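Local coordinates for protein Vlm2 (PDB 6ECB) that is a nonribosomal peptide synthetase of valinomycin assembly, whose thioesterase domain probably releases the depsipeptide from its phosphopantetheine-bearing carrier, at residues L125-D138 and R231-H245. Sequence-based numbering, arbitrary orientation.
Sequences LDRGIRPKGLIILD and RKLDIPIHVFRTKNH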
ATOM      1  N   LEU A 125      13.981  -5.919 -11.730  1.00 18.82           N
ATOM      2  CA  LEU A 125      15.418  -6.107 -11.912  1.00 19.80           C
ATOM      3  C   LEU A 125      15.704  -7.274 -12.848  1.00 20.02           C
ATOM      4  O   LEU A 125      16.593  -7.202 -13.704  1.00 20.21           O
ATOM      5  CB  LEU A 125      16.082  -6.349 -10.564  1.00 22.73           C
ATOM      6  CG  LEU A 125      16.067  -5.180  -9.592  1.00 29.67           C
ATOM      7  CD1 LEU A 125      16.566  -5.662  -8.238  1.00 47.65           C
ATOM      8  CD2 LEU A 125      16.925  -4.071 -10.070  1.00 27.08           C
ATOM      9  N   ASP A 126      14.938  -8.355 -12.712  1.00 21.80           N
ATOM     10  CA  ASP A 126      15.129  -9.516 -13.572  1.00 22.64           C
ATOM     11  C   ASP A 126      14.870  -9.192 -15.032  1.00 20.99           C
ATOM     12  O   ASP A 126      15.402  -9.867 -15.918  1.00 22.81           O
ATOM     13  CB  ASP A 126      14.205 -10.647 -13.140  1.00 26.18           C
ATOM     14  CG  ASP A 126      14.624 -11.295 -11.851  1.00 46.54           C
ATOM     15  OD1 ASP A 126      15.735 -11.050 -11.354  1.00 33.51           O
ATOM     16  OD2 ASP A 126      13.807 -12.056 -11.322  1.00 38.90           O
ATOM     17  N   ARG A 127      14.029  -8.185 -15.304  1.00 20.13           N
ATOM     18  CA  ARG A 127      13.730  -7.750 -16.653  1.00 21.98           C
ATOM     19  C   ARG A 127      14.625  -6.608 -17.122  1.00 20.64           C
ATOM     20  O   ARG A 127      14.396  -6.075 -18.210  1.00 22.77           O
ATOM     21  CB  ARG A 127      12.270  -7.271 -16.773  1.00 30.33           C
ATOM     22  CG  ARG A 127      11.208  -8.264 -16.357  1.00 42.79           C
ATOM     23  CD  ARG A 127       9.819  -7.582 -16.287  1.00 47.21           C
ATOM     24  NE  ARG A 127       9.549  -6.779 -17.483  1.00 57.95           N
ATOM     25  CZ  ARG A 127       8.397  -6.148 -17.719  1.00 66.35           C
ATOM     26  NH1 ARG A 127       7.398  -6.241 -16.846  1.00 54.98           N
ATOM     27  NH2 ARG A 127       8.241  -5.432 -18.833  1.00 48.70           N
ATOM     28  N   GLY A 128      15.636  -6.224 -16.352  1.00 20.40           N
ATOM     29  CA  GLY A 128      16.536  -5.172 -16.809  1.00 21.01           C
ATOM     30  C   GLY A 128      16.036  -3.770 -16.531  1.00 20.48           C
ATOM     31  O   GLY A 128      16.363  -2.840 -17.274  1.00 21.19           O
ATOM     32  N   ILE A 129      15.206  -3.609 -15.505  1.00 19.38           N
ATOM     33  CA  ILE A 129      14.663  -2.315 -15.090  1.00 18.87           C
ATOM     34  C   ILE A 129      15.055  -2.113 -13.640  1.00 20.67           C
ATOM     35  O   ILE A 129      14.686  -2.925 -12.784  1.00 20.91           O
ATOM     36  CB  ILE A 129      13.140  -2.273 -15.241  1.00 18.89           C
ATOM     37  CG1 ILE A 129      12.762  -2.566 -16.699  1.00 20.89           C
ATOM     38  CG2 ILE A 129      12.568  -0.934 -14.737  1.00 22.76           C
ATOM     39  CD1 ILE A 129      11.250  -2.800 -16.872  1.00 25.01           C
ATOM     40  N   ARG A 130      15.758  -1.023 -13.349  1.00 18.93           N
ATOM     41  CA  ARG A 130      16.299  -0.830 -12.007  1.00 18.08           C
ATOM     42  C   ARG A 130      15.671   0.368 -11.308  1.00 18.34           C
ATOM     43  O   ARG A 130      16.047   1.525 -11.586  1.00 18.13           O
ATOM     44  CB  ARG A 130      17.814  -0.664 -12.075  1.00 18.67           C
ATOM     45  CG  ARG A 130      18.480  -0.606 -10.700  1.00 19.56           C
ATOM     46  CD  ARG A 130      19.972  -0.336 -10.820  1.00 22.00           C
ATOM     47  NE  ARG A 130      20.610  -0.309  -9.500  1.00 20.64           N
ATOM     48  CZ  ARG A 130      21.042  -1.385  -8.840  1.00 26.92           C
ATOM     49  NH1 ARG A 130      20.964  -2.610  -9.364  1.00 20.96           N
ATOM     50  NH2 ARG A 130      21.588  -1.228  -7.641  1.00 32.37           N
ATOM     51  N   PRO A 131      14.736   0.149 -10.390  1.00 17.55           N
ATOM     52  CA  PRO A 131      14.203   1.267  -9.601  1.00 18.55           C
ATOM     53  C   PRO A 131      15.305   1.889  -8.751  1.00 21.43           C
ATOM     54  O   PRO A 131      16.340   1.275  -8.465  1.00 19.43           O
ATOM     55  CB  PRO A 131      13.130   0.609  -8.723  1.00 17.13           C
ATOM     56  CG  PRO A 131      12.801  -0.701  -9.416  1.00 16.91           C
ATOM     57  CD  PRO A 131      14.140  -1.134  -9.996  1.00 16.77           C
ATOM     58  N   LYS A 132      15.040   3.122  -8.322  1.00 19.04           N
ATOM     59  CA  LYS A 132      15.957   3.845  -7.453  1.00 17.87           C
ATOM     60  C   LYS A 132      16.104   3.188  -6.088  1.00 19.33           C
ATOM     61  O   LYS A 132      17.181   3.256  -5.489  1.00 19.91           O
ATOM     62  CB  LYS A 132      15.454   5.276  -7.297  1.00 19.81           C
ATOM     63  CG  LYS A 132      16.392   6.197  -6.551  1.00 22.43           C
ATOM     64  CD  LYS A 132      15.885   7.622  -6.670  1.00 22.17           C
ATOM     65  CE  LYS A 132      16.654   8.547  -5.777  1.00 34.67           C
ATOM     66  NZ  LYS A 132      18.016   8.648  -6.250  1.00 32.28           N
ATOM     67  N   GLY A 133      15.053   2.557  -5.587  1.00 18.92           N
ATOM     68  CA  GLY A 133      15.066   1.989  -4.249  1.00 18.05           C
ATOM     69  C   GLY A 133      13.704   1.421  -3.934  1.00 16.35           C
ATOM     70  O   GLY A 133      12.742   1.575  -4.701  1.00 15.86           O
ATOM     71  N   LEU A 134      13.642   0.747  -2.797  1.00 16.50           N
ATOM     72  CA  LEU A 134      12.405   0.200  -2.260  1.00 16.11           C
ATOM     73  C   LEU A 134      12.068   0.921  -0.966  1.00 14.75           C
ATOM     74  O   LEU A 134      12.904   1.003  -0.065  1.00 17.98           O
ATOM     75  CB  LEU A 134      12.539  -1.296  -2.005  1.00 18.56           C
ATOM     76  CG  LEU A 134      11.399  -1.987  -1.262  1.00 16.65           C
ATOM     77  CD1 LEU A 134      10.173  -2.062  -2.163  1.00 16.97           C
ATOM     78  CD2 LEU A 134      11.824  -3.393  -0.877  1.00 18.50           C
ATOM     79  N   ILE A 135      10.841   1.446  -0.884  1.00 15.19           N
ATOM     80  CA  ILE A 135      10.336   2.128   0.296  1.00 16.00           C
ATOM     81  C   ILE A 135       9.318   1.207   0.962  1.00 15.68           C
ATOM     82  O   ILE A 135       8.242   0.941   0.402  1.00 16.63           O
ATOM     83  CB  ILE A 135       9.712   3.479  -0.070  1.00 17.85           C
ATOM     84  CG1 ILE A 135      10.798   4.397  -0.628  1.00 18.65           C
ATOM     85  CG2 ILE A 135       8.938   4.089   1.120  1.00 17.63           C
ATOM     86  CD1 ILE A 135      10.275   5.710  -1.204  1.00 23.83           C
ATOM     87  N   ILE A 136       9.639   0.741   2.166  1.00 16.33           N
ATOM     88  CA  ILE A 136       8.744  -0.095   2.963  1.00 16.43           C
ATOM     89  C   ILE A 136       8.105   0.780   4.036  1.00 16.55           C
ATOM     90  O   ILE A 136       8.797   1.416   4.849  1.00 18.20           O
ATOM     91  CB  ILE A 136       9.485  -1.283   3.597  1.00 15.05           C
ATOM     92  CG1 ILE A 136      10.000  -2.248   2.520  1.00 15.10           C
ATOM     93  CG2 ILE A 136       8.572  -1.980   4.630  1.00 16.99           C
ATOM     94  CD1 ILE A 136       8.923  -2.901   1.682  1.00 17.48           C
ATOM     95  N   LEU A 137       6.773   0.786   4.069  1.00 16.51           N
ATOM     96  CA  LEU A 137       6.030   1.559   5.058  1.00 15.66           C
ATOM     97  C   LEU A 137       5.502   0.604   6.129  1.00 16.65           C
ATOM     98  O   LEU A 137       4.470  -0.056   5.958  1.00 18.31           O
ATOM     99  CB  LEU A 137       4.905   2.337   4.391  1.00 17.65           C
ATOM    100  CG  LEU A 137       5.364   3.369   3.361  1.00 17.41           C
ATOM    101  CD1 LEU A 137       4.122   4.023   2.750  1.00 19.06           C
ATOM    102  CD2 LEU A 137       6.285   4.419   3.953  1.00 20.99           C
ATOM    103  N   ASP A 138       6.272   0.499   7.205  1.00 19.45           N
ATOM    104  CA  ASP A 138       5.844  -0.049   8.488  1.00 21.46           C
ATOM    105  C   ASP A 138       5.341  -1.493   8.442  1.00 20.38           C
ATOM    106  O   ASP A 138       4.380  -1.844   9.137  1.00 23.81           O
ATOM    107  CB  ASP A 138       4.770   0.866   9.111  1.00 22.50           C
ATOM    108  CG  ASP A 138       4.626   0.640  10.586  1.00 28.32           C
ATOM    109  OD1 ASP A 138       5.673   0.474  11.255  1.00 22.90           O
ATOM    110  OD2 ASP A 138       3.484   0.664  11.082  1.00 28.12           O
ATOM    111  N   ARG A 231      14.895 -13.757  -1.564  1.00 28.75           N
ATOM    112  CA  ARG A 231      16.176 -13.449  -2.188  1.00 37.09           C
ATOM    113  C   ARG A 231      16.571 -12.054  -1.739  1.00 33.47           C
ATOM    114  O   ARG A 231      15.784 -11.342  -1.109  1.00 33.46           O
ATOM    115  CB  ARG A 231      16.105 -13.553  -3.715  1.00 42.15           C
ATOM    116  CG  ARG A 231      15.252 -12.492  -4.380  1.00 52.49           C
ATOM    117  CD  ARG A 231      15.201 -12.720  -5.880  1.00 67.88           C
ATOM    118  NE  ARG A 231      15.903 -11.682  -6.629  1.00 68.20           N
ATOM    119  CZ  ARG A 231      15.908 -11.612  -7.957  1.00 72.38           C
ATOM    120  NH1 ARG A 231      15.253 -12.527  -8.660  1.00 55.73           N
ATOM    121  NH2 ARG A 231      16.551 -10.629  -8.578  1.00 76.00           N
ATOM    122  N   LYS A 232      17.815 -11.679  -2.006  1.00 23.80           N
ATOM    123  CA  LYS A 232      18.251 -10.342  -1.652  1.00 22.47           C
ATOM    124  C   LYS A 232      17.982  -9.402  -2.820  1.00 33.83           C
ATOM    125  O   LYS A 232      18.170  -9.758  -3.988  1.00 31.62           O
ATOM    126  CB  LYS A 232      19.720 -10.291  -1.289  1.00 26.26           C
ATOM    127  CG  LYS A 232      20.119 -11.123  -0.067  1.00 33.27           C
ATOM    128  CD  LYS A 232      21.436 -10.612   0.430  1.00 34.52           C
ATOM    129  CE  LYS A 232      22.004 -11.411   1.573  1.00 51.23           C
ATOM    130  NZ  LYS A 232      23.058 -10.610   2.237  1.00 57.07           N
ATOM    131  N   LEU A 233      17.563  -8.197  -2.493  1.00 23.54           N
ATOM    132  CA  LEU A 233      17.230  -7.187  -3.486  1.00 22.56           C
ATOM    133  C   LEU A 233      18.419  -6.265  -3.664  1.00 22.88           C
ATOM    134  O   LEU A 233      19.008  -5.793  -2.691  1.00 20.72           O
ATOM    135  CB  LEU A 233      15.993  -6.403  -3.033  1.00 20.46           C
ATOM    136  CG  LEU A 233      15.491  -5.332  -3.964  1.00 22.32           C
ATOM    137  CD1 LEU A 233      14.934  -5.920  -5.248  1.00 30.93           C
ATOM    138  CD2 LEU A 233      14.422  -4.516  -3.250  1.00 22.66           C
ATOM    139  N   ASP A 234      18.797  -6.025  -4.921  1.00 20.62           N
ATOM    140  CA  ASP A 234      20.016  -5.309  -5.232  1.00 21.17           C
ATOM    141  C   ASP A 234      19.783  -3.819  -5.481  1.00 32.72           C
ATOM    142  O   ASP A 234      20.425  -3.241  -6.357  1.00 33.39           O
ATOM    143  CB  ASP A 234      20.668  -5.955  -6.462  1.00 29.30           C
ATOM    144  CG  ASP A 234      22.025  -5.382  -6.771  1.00 47.51           C
ATOM    145  OD1 ASP A 234      22.783  -5.172  -5.818  1.00 35.01           O
ATOM    146  OD2 ASP A 234      22.323  -5.119  -7.957  1.00 42.37           O
ATOM    147  N   ILE A 235      18.813  -3.209  -4.802  1.00 20.88           N
ATOM    148  CA  ILE A 235      18.694  -1.756  -4.738  1.00 18.57           C
ATOM    149  C   ILE A 235      18.512  -1.371  -3.273  1.00 20.63           C
ATOM    150  O   ILE A 235      18.174  -2.221  -2.447  1.00 21.39           O
ATOM    151  CB  ILE A 235      17.501  -1.238  -5.575  1.00 19.63           C
ATOM    152  CG1 ILE A 235      16.172  -1.796  -5.047  1.00 19.14           C
ATOM    153  CG2 ILE A 235      17.701  -1.604  -7.050  1.00 22.05           C
ATOM    154  CD1 ILE A 235      14.960  -1.298  -5.877  1.00 21.34           C
ATOM    155  N   PRO A 236      18.734  -0.108  -2.917  1.00 20.50           N
ATOM    156  CA  PRO A 236      18.650   0.264  -1.497  1.00 21.41           C
ATOM    157  C   PRO A 236      17.224   0.167  -0.995  1.00 19.30           C
ATOM    158  O   PRO A 236      16.272   0.476  -1.713  1.00 21.66           O
ATOM    159  CB  PRO A 236      19.136   1.717  -1.468  1.00 22.00           C
ATOM    160  CG  PRO A 236      19.741   1.972  -2.790  1.00 28.00           C
ATOM    161  CD  PRO A 236      19.238   0.993  -3.748  1.00 20.83           C
ATOM    162  N   ILE A 237      17.095  -0.229   0.265  1.00 18.48           N
ATOM    163  CA  ILE A 237      15.808  -0.331   0.937  1.00 17.92           C
ATOM    164  C   ILE A 237      15.753   0.725   2.033  1.00 21.05           C
ATOM    165  O   ILE A 237      16.717   0.891   2.793  1.00 20.34           O
ATOM    166  CB  ILE A 237      15.605  -1.730   1.522  1.00 18.99           C
ATOM    167  CG1 ILE A 237      15.747  -2.770   0.434  1.00 19.82           C
ATOM    168  CG2 ILE A 237      14.263  -1.817   2.202  1.00 19.24           C
ATOM    169  CD1 ILE A 237      15.612  -4.167   0.936  1.00 21.46           C
ATOM    170  N   HIS A 238      14.629   1.451   2.107  1.00 18.01           N
ATOM    171  CA  HIS A 238      14.348   2.375   3.199  1.00 17.74           C
ATOM    172  C   HIS A 238      13.113   1.863   3.907  1.00 20.04           C
ATOM    173  O   HIS A 238      12.070   1.718   3.270  1.00 18.10           O
ATOM    174  CB  HIS A 238      14.055   3.790   2.725  1.00 20.31           C
ATOM    175  CG  HIS A 238      15.277   4.621   2.522  1.00 29.97           C
ATOM    176  ND1 HIS A 238      16.038   4.507   1.389  1.00 26.86           N
ATOM    177  CD2 HIS A 238      15.889   5.549   3.306  1.00 46.19           C
ATOM    178  CE1 HIS A 238      17.059   5.341   1.460  1.00 32.43           C
ATOM    179  NE2 HIS A 238      16.998   5.985   2.619  1.00 33.18           N
ATOM    180  N   VAL A 239      13.229   1.597   5.203  1.00 18.97           N
ATOM    181  CA  VAL A 239      12.143   1.069   6.019  1.00 19.53           C
ATOM    182  C   VAL A 239      11.708   2.181   6.967  1.00 21.28           C
ATOM    183  O   VAL A 239      12.508   2.655   7.779  1.00 22.38           O
ATOM    184  CB  VAL A 239      12.604  -0.160   6.824  1.00 18.98           C
ATOM    185  CG1 VAL A 239      11.472  -0.733   7.678  1.00 20.42           C
ATOM    186  CG2 VAL A 239      13.190  -1.238   5.908  1.00 21.21           C
ATOM    187  N   PHE A 240      10.459   2.597   6.875  1.00 19.05           N
ATOM    188  CA  PHE A 240       9.893   3.620   7.747  1.00 21.78           C
ATOM    189  C   PHE A 240       8.970   2.888   8.708  1.00 20.12           C
ATOM    190  O   PHE A 240       7.987   2.284   8.272  1.00 21.88           O
ATOM    191  CB  PHE A 240       9.134   4.680   6.932  1.00 20.82           C
ATOM    192  CG  PHE A 240      10.026   5.467   6.012  1.00 18.92           C
ATOM    193  CD1 PHE A 240      10.350   4.975   4.745  1.00 21.60           C
ATOM    194  CD2 PHE A 240      10.581   6.663   6.421  1.00 21.25           C
ATOM    195  CE1 PHE A 240      11.205   5.671   3.924  1.00 19.98           C
ATOM    196  CE2 PHE A 240      11.445   7.373   5.596  1.00 23.14           C
ATOM    197  CZ  PHE A 240      11.750   6.865   4.334  1.00 21.97           C
ATOM    198  N   ARG A 241       9.293   2.931  10.004  1.00 22.22           N
ATOM    199  CA  ARG A 241       8.579   2.108  10.970  1.00 20.98           C
ATOM    200  C   ARG A 241       8.033   2.949  12.110  1.00 19.25           C
ATOM    201  O   ARG A 241       8.740   3.796  12.672  1.00 24.09           O
ATOM    202  CB  ARG A 241       9.485   1.001  11.550  1.00 24.51           C
ATOM    203  CG  ARG A 241      10.767   1.528  12.107  1.00 24.91           C
ATOM    204  CD  ARG A 241      11.501   0.489  12.970  1.00 29.40           C
ATOM    205  NE  ARG A 241      12.860   0.931  13.259  1.00 28.68           N
ATOM    206  CZ  ARG A 241      13.889   0.120  13.477  1.00 27.18           C
ATOM    207  NH1 ARG A 241      13.732  -1.203  13.476  1.00 28.66           N
ATOM    208  NH2 ARG A 241      15.081   0.635  13.697  1.00 30.76           N
ATOM    209  N   THR A 242       6.792   2.653  12.473  1.00 22.20           N
ATOM    210  CA  THR A 242       6.192   3.252  13.657  1.00 23.88           C
ATOM    211  C   THR A 242       6.751   2.562  14.902  1.00 33.71           C
ATOM    212  O   THR A 242       7.401   1.508  14.824  1.00 27.19           O
ATOM    213  CB  THR A 242       4.663   3.166  13.612  1.00 26.08           C
ATOM    214  OG1 THR A 242       4.214   1.803  13.543  1.00 25.66           O
ATOM    215  CG2 THR A 242       4.116   3.936  12.412  1.00 26.85           C
ATOM    216  N   LYS A 243       6.507   3.178  16.052  1.00 29.05           N
ATOM    217  CA  LYS A 243       7.165   2.785  17.296  1.00 29.76           C
ATOM    218  C   LYS A 243       6.183   2.375  18.383  1.00 32.63           C
ATOM    219  O   LYS A 243       6.531   2.396  19.561  1.00 35.45           O
ATOM    220  CB  LYS A 243       8.078   3.903  17.785  1.00 35.35           C
ATOM    221  CG  LYS A 243       9.191   4.266  16.803  1.00 48.68           C
ATOM    222  CD  LYS A 243       9.959   3.033  16.247  1.00 50.84           C
ATOM    223  CE  LYS A 243      10.631   2.209  17.352  1.00 57.54           C
ATOM    224  NZ  LYS A 243      11.652   2.995  18.104  1.00 48.45           N
ATOM    225  N   ASN A 244       4.994   1.938  18.017  1.00 32.13           N
ATOM    226  CA  ASN A 244       4.015   1.480  18.991  1.00 41.92           C
ATOM    227  C   ASN A 244       3.612   0.037  18.741  1.00 34.23           C
ATOM    228  O   ASN A 244       2.510  -0.379  19.103  1.00 38.15           O
ATOM    229  CB  ASN A 244       2.792   2.391  18.975  1.00 44.68           C
ATOM    230  CG  ASN A 244       3.140   3.791  19.356  1.00 38.23           C
ATOM    231  OD1 ASN A 244       3.662   4.030  20.438  1.00 41.39           O
ATOM    232  ND2 ASN A 244       2.905   4.729  18.445  1.00 46.35           N
ATOM    233  N   HIS A 245       4.488  -0.740  18.099  1.00 28.53           N
ATOM    234  CA  HIS A 245       4.205  -2.145  17.886  1.00 25.27           C
ATOM    235  C   HIS A 245       4.443  -2.939  19.162  1.00 26.53           C
ATOM    236  O   HIS A 245       5.258  -2.567  20.005  1.00 29.92           O
ATOM    237  CB  HIS A 245       5.101  -2.720  16.778  1.00 23.06           C
ATOM    238  CG  HIS A 245       4.867  -2.125  15.433  1.00 23.65           C
ATOM    239  ND1 HIS A 245       3.774  -2.448  14.658  1.00 26.40           N
ATOM    240  CD2 HIS A 245       5.593  -1.238  14.715  1.00 22.99           C
ATOM    241  CE1 HIS A 245       3.852  -1.799  13.506  1.00 26.87           C
ATOM    242  NE2 HIS A 245       4.937  -1.049  13.525  1.00 22.97           N
TER
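Asp138, just past the end of strand 134-137, reaches across to Thr242 and His245 with its carboxylate. OD1 accepts two bonds from opposite faces of the carboxylate plane: Thr242 N comes from well above it at 2.7 Å, and His245 NE2 from the syn side at 2.8 Å, with OD1 almost in the imidazole plane. OD2 takes the Thr242 hydroxyl, OG1 to OD2 2.8 Å, and also His273 ND1, so the carboxylate's rotation is fixed. A chi1 of -161° sets CG opposite the backbone N and carries the carboxylate to Thr242 and His245. Its link to His273 fits the acid of a Ser-His-Asp triad with Ser111, as in alpha/beta-hydrolase thioesterases.

Upstream, strands 134-137 and 237-241 run parallel, joined by backbone bonds from Leu134 N to Pro236 O through Phe240 N to Ile136 O. Ile135 CG2 meets Phe240 CE1 at 3.9 Å; on the opposite face, which holds Leu134 and Ile136, Leu134 CD2 meets Leu233 CD2 from the loop before strand 237-241, 3.7 Å away. The side chains of Ile235 and Arg130 run past each other in opposite directions, Ile235 CG2 centred 3.8 Å over one guanidinium face. Arg130 NH1 makes a nearly straight salt bridge to Asp234 OD2, 3.2 Å, from above the carboxylate plane. At the far end a second salt bridge joins Arg231 end-on to Asp126, Arg231 NH2 to Asp126 OD1 2.9 Å, with NH1 shared between both oxygens and the two planes 40° apart.

In the sheet, strand 134-137 sits between 105-110 and 237-241. Helix 112-126 covers the Leu134 and Leu233 side, and helix 281-293 packs on Leu137 and Phe240.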